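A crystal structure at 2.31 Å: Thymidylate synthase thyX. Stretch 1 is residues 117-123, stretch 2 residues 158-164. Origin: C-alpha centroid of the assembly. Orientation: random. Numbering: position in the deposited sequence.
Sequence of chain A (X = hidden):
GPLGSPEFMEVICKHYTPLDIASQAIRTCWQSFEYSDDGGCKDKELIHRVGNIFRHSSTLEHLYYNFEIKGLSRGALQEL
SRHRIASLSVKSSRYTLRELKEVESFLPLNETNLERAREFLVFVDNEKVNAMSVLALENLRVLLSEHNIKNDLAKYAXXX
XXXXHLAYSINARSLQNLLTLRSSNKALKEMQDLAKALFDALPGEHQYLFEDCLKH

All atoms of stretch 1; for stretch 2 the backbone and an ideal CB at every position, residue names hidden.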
# COMPACT_ATOMS: atom_id res chain seq x y z
N ALA A 117 25.09 30.72 2.50
CA ALA A 117 24.90 29.43 1.87
C ALA A 117 23.96 28.52 2.65
O ALA A 117 23.37 27.60 2.10
CB ALA A 117 26.23 28.75 1.67
N ARG A 118 23.81 28.79 3.94
CA ARG A 118 22.94 27.97 4.78
C ARG A 118 21.48 28.13 4.42
O ARG A 118 20.66 27.36 4.88
CB ARG A 118 23.13 28.27 6.26
CG ARG A 118 24.36 27.63 6.85
CD ARG A 118 24.32 27.76 8.36
NE ARG A 118 23.81 26.55 9.00
CZ ARG A 118 24.01 26.24 10.28
NH1 ARG A 118 24.69 27.06 11.06
NH2 ARG A 118 23.51 25.11 10.78
N GLU A 119 21.16 29.13 3.62
CA GLU A 119 19.80 29.24 3.11
C GLU A 119 19.49 28.08 2.17
O GLU A 119 18.34 27.70 2.01
CB GLU A 119 19.58 30.56 2.38
CG GLU A 119 18.14 30.72 1.87
CD GLU A 119 17.98 31.78 0.77
OE1 GLU A 119 18.90 32.62 0.57
OE2 GLU A 119 16.92 31.78 0.10
N PHE A 120 20.52 27.54 1.52
CA PHE A 120 20.31 26.53 0.50
C PHE A 120 20.86 25.17 0.88
O PHE A 120 20.57 24.18 0.23
CB PHE A 120 20.97 26.95 -0.81
CG PHE A 120 20.41 28.22 -1.39
CD1 PHE A 120 19.21 28.20 -2.08
CD2 PHE A 120 21.10 29.42 -1.27
CE1 PHE A 120 18.69 29.37 -2.62
CE2 PHE A 120 20.58 30.59 -1.80
CZ PHE A 120 19.38 30.56 -2.48
N LEU A 121 21.67 25.11 1.93
CA LEU A 121 22.35 23.87 2.30
C LEU A 121 22.09 23.49 3.74
O LEU A 121 21.97 24.35 4.60
CB LEU A 121 23.85 24.04 2.13
CG LEU A 121 24.32 24.33 0.72
CD1 LEU A 121 25.83 24.46 0.72
CD2 LEU A 121 23.84 23.24 -0.24
N VAL A 122 22.03 22.19 4.00
CA VAL A 122 22.03 21.70 5.37
C VAL A 122 23.47 21.50 5.83
O VAL A 122 24.23 20.74 5.22
CB VAL A 122 21.27 20.35 5.48
CG1 VAL A 122 21.38 19.77 6.90
CG2 VAL A 122 19.81 20.53 5.07
N PHE A 123 23.86 22.17 6.90
CA PHE A 123 25.21 21.99 7.43
C PHE A 123 25.20 20.89 8.45
O PHE A 123 24.21 20.71 9.17
CB PHE A 123 25.72 23.28 8.07
CG PHE A 123 26.30 24.26 7.09
CD1 PHE A 123 26.02 24.16 5.75
CD2 PHE A 123 27.14 25.28 7.53
CE1 PHE A 123 26.55 25.05 4.84
CE2 PHE A 123 27.67 26.19 6.63
CZ PHE A 123 27.38 26.08 5.28
N UNK A 158 24.25 18.93 -8.20
CA UNK A 158 23.77 19.38 -6.91
C UNK A 158 24.20 18.44 -5.76
O UNK A 158 24.12 17.22 -5.89
CB UNK A 158 22.25 19.50 -6.95
N UNK A 159 24.66 19.00 -4.64
CA UNK A 159 25.05 18.16 -3.51
C UNK A 159 23.82 17.66 -2.75
O UNK A 159 22.76 18.31 -2.78
CB UNK A 159 25.98 18.93 -2.57
N UNK A 160 23.95 16.54 -2.06
CA UNK A 160 22.84 15.99 -1.28
C UNK A 160 22.43 16.86 -0.10
O UNK A 160 21.33 16.72 0.41
CB UNK A 160 23.21 14.60 -0.77
N UNK A 161 23.29 17.77 0.34
CA UNK A 161 22.93 18.64 1.43
C UNK A 161 22.00 19.77 0.99
O UNK A 161 21.58 20.58 1.80
CB UNK A 161 24.20 19.22 2.07
N UNK A 162 21.68 19.82 -0.29
CA UNK A 162 20.79 20.85 -0.79
C UNK A 162 19.41 20.76 -0.12
O UNK A 162 18.84 19.68 0.01
CB UNK A 162 20.65 20.73 -2.31
N UNK A 163 18.88 21.91 0.29
CA UNK A 163 17.61 21.94 0.99
C UNK A 163 16.38 21.69 0.12
O UNK A 163 16.27 22.16 -1.00
CB UNK A 163 17.46 23.30 1.68
N UNK A 164 15.44 20.94 0.68
CA UNK A 164 14.16 20.74 0.04
C UNK A 164 13.03 21.18 0.99
O UNK A 164 13.27 21.49 2.16
CB UNK A 164 13.99 19.28 -0.37

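The two stretches meet through a single beta bridge, Leu-121 with position 162, their CA atoms 4.6 Å apart. Two backbone hydrogen bonds frame it: N of position 163 gives to Phe-120 O at 2.8 Å, and Val-122 N gives to O of position 161 at 2.8 Å. Both are close to straight.

Position 158 has nothing of stretch 1 within 5.5 Å of its ideal CB, so many residues would suit; phi -77° and psi 136° are broadly allowed. The residue is Met-158, which makes no contact here.

Position 159 points its CB toward stretch 1, but the nearest atom, Leu-121 CD2, is 5.3 Å away. A small or medium apolar side chain would suit this neighbour. Phi of -78° and psi of 155° also allow proline, and a type I turn starts here, where proline is common. The residue is Pro-159. Its CG lies 4.0 Å from Leu-121 CD2.

Position 160 lies within the turn, with helical angles and CB directed away. Stretch 1 sets no demand, and polar residues are frequent at such a site. The residue is Glu-160, whose OE1 is hydrogen-bonded elsewhere in the structure.

Position 161 points toward stretch 1, and there is little room. The ideal CB is 3.5 Å from Val-122 O and 4.6 Å from Leu-121 CD2. A small residue is the simplest fit: alanine, serine or perhaps threonine. The residue is Ser-161, in the p rotamer. Its OG comes 3.8 Å from Leu-121 CD2 and finds its hydrogen bond elsewhere. Toward stretch 1 the polar work is done by the backbone: Ser-161 O accepts from Val-122 N and also takes a CA-H...O contact from Leu-121 CA at 3.4 Å.

Position 162 closes the turn, its N hydrogen-bonded to O of position 159 at 3.1 Å. Its CB points away, yet Phe-120 and Leu-121 offer apolar surface that a long or aromatic side chain could reach. Leucine, methionine, phenylalanine or tyrosine would all be plausible. The residue is Tyr-162, chi1 t. Its CE2 is 4.2 Å from Phe-120 CB, and its CD2 is 4.2 Å from Leu-121 CD2. Phe-120 O lies over one face of the ring. The OH approaches Phe-120 CD1 at 3.7 Å and is hydrogen-bonded elsewhere.

Position 163 points its CB toward stretch 1, 3.5 Å from Phe-120 O. Several carbonyls lie along this side, including those of Arg-118 and Glu-119. A long side chain ending in a donor is favoured, so lysine or arginine would suit; glutamine is possible. The residue is Lys-163, with the largest covered area of the contact. Chi2 to chi4 are all t, and this extended chain carries NZ to Arg-118 O, a 2.7 Å hydrogen bond. On the way CG packs 3.7 Å from Val-122 CG2.

Position 164 directs its CB away. Beta-branched residues suit its extended angles. The residue is Thr-164, without contact to stretch 1.

Stretch 2, residues 158-164: MPESYKT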
# COMPACT_ATOMS: atom_id res chain seq x y z
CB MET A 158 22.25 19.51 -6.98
CG MET A 158 21.55 19.83 -5.68
SD MET A 158 19.79 20.02 -6.00
CE MET A 158 19.42 18.42 -6.71
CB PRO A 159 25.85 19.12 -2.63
CG PRO A 159 25.11 20.39 -2.78
CD PRO A 159 24.74 20.43 -4.28
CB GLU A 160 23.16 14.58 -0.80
CG GLU A 160 23.52 13.64 -1.91
CD GLU A 160 22.50 12.54 -2.08
OE1 GLU A 160 22.10 11.95 -1.05
OE2 GLU A 160 22.11 12.28 -3.24
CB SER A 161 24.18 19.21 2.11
OG SER A 161 25.00 19.87 1.17
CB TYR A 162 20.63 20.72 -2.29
CG TYR A 162 20.12 21.99 -2.92
CD1 TYR A 162 18.77 22.22 -3.10
CD2 TYR A 162 21.02 22.98 -3.32
CE1 TYR A 162 18.31 23.40 -3.67
CE2 TYR A 162 20.57 24.16 -3.88
CZ TYR A 162 19.22 24.37 -4.06
OH TYR A 162 18.81 25.54 -4.63
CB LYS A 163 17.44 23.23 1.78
CG LYS A 163 18.14 23.22 3.12
CD LYS A 163 17.99 24.56 3.78
CE LYS A 163 18.79 24.63 5.06
NZ LYS A 163 18.54 25.95 5.71
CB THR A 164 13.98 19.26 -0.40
OG1 THR A 164 12.83 19.14 -1.24
CG2 THR A 164 13.85 18.35 0.80
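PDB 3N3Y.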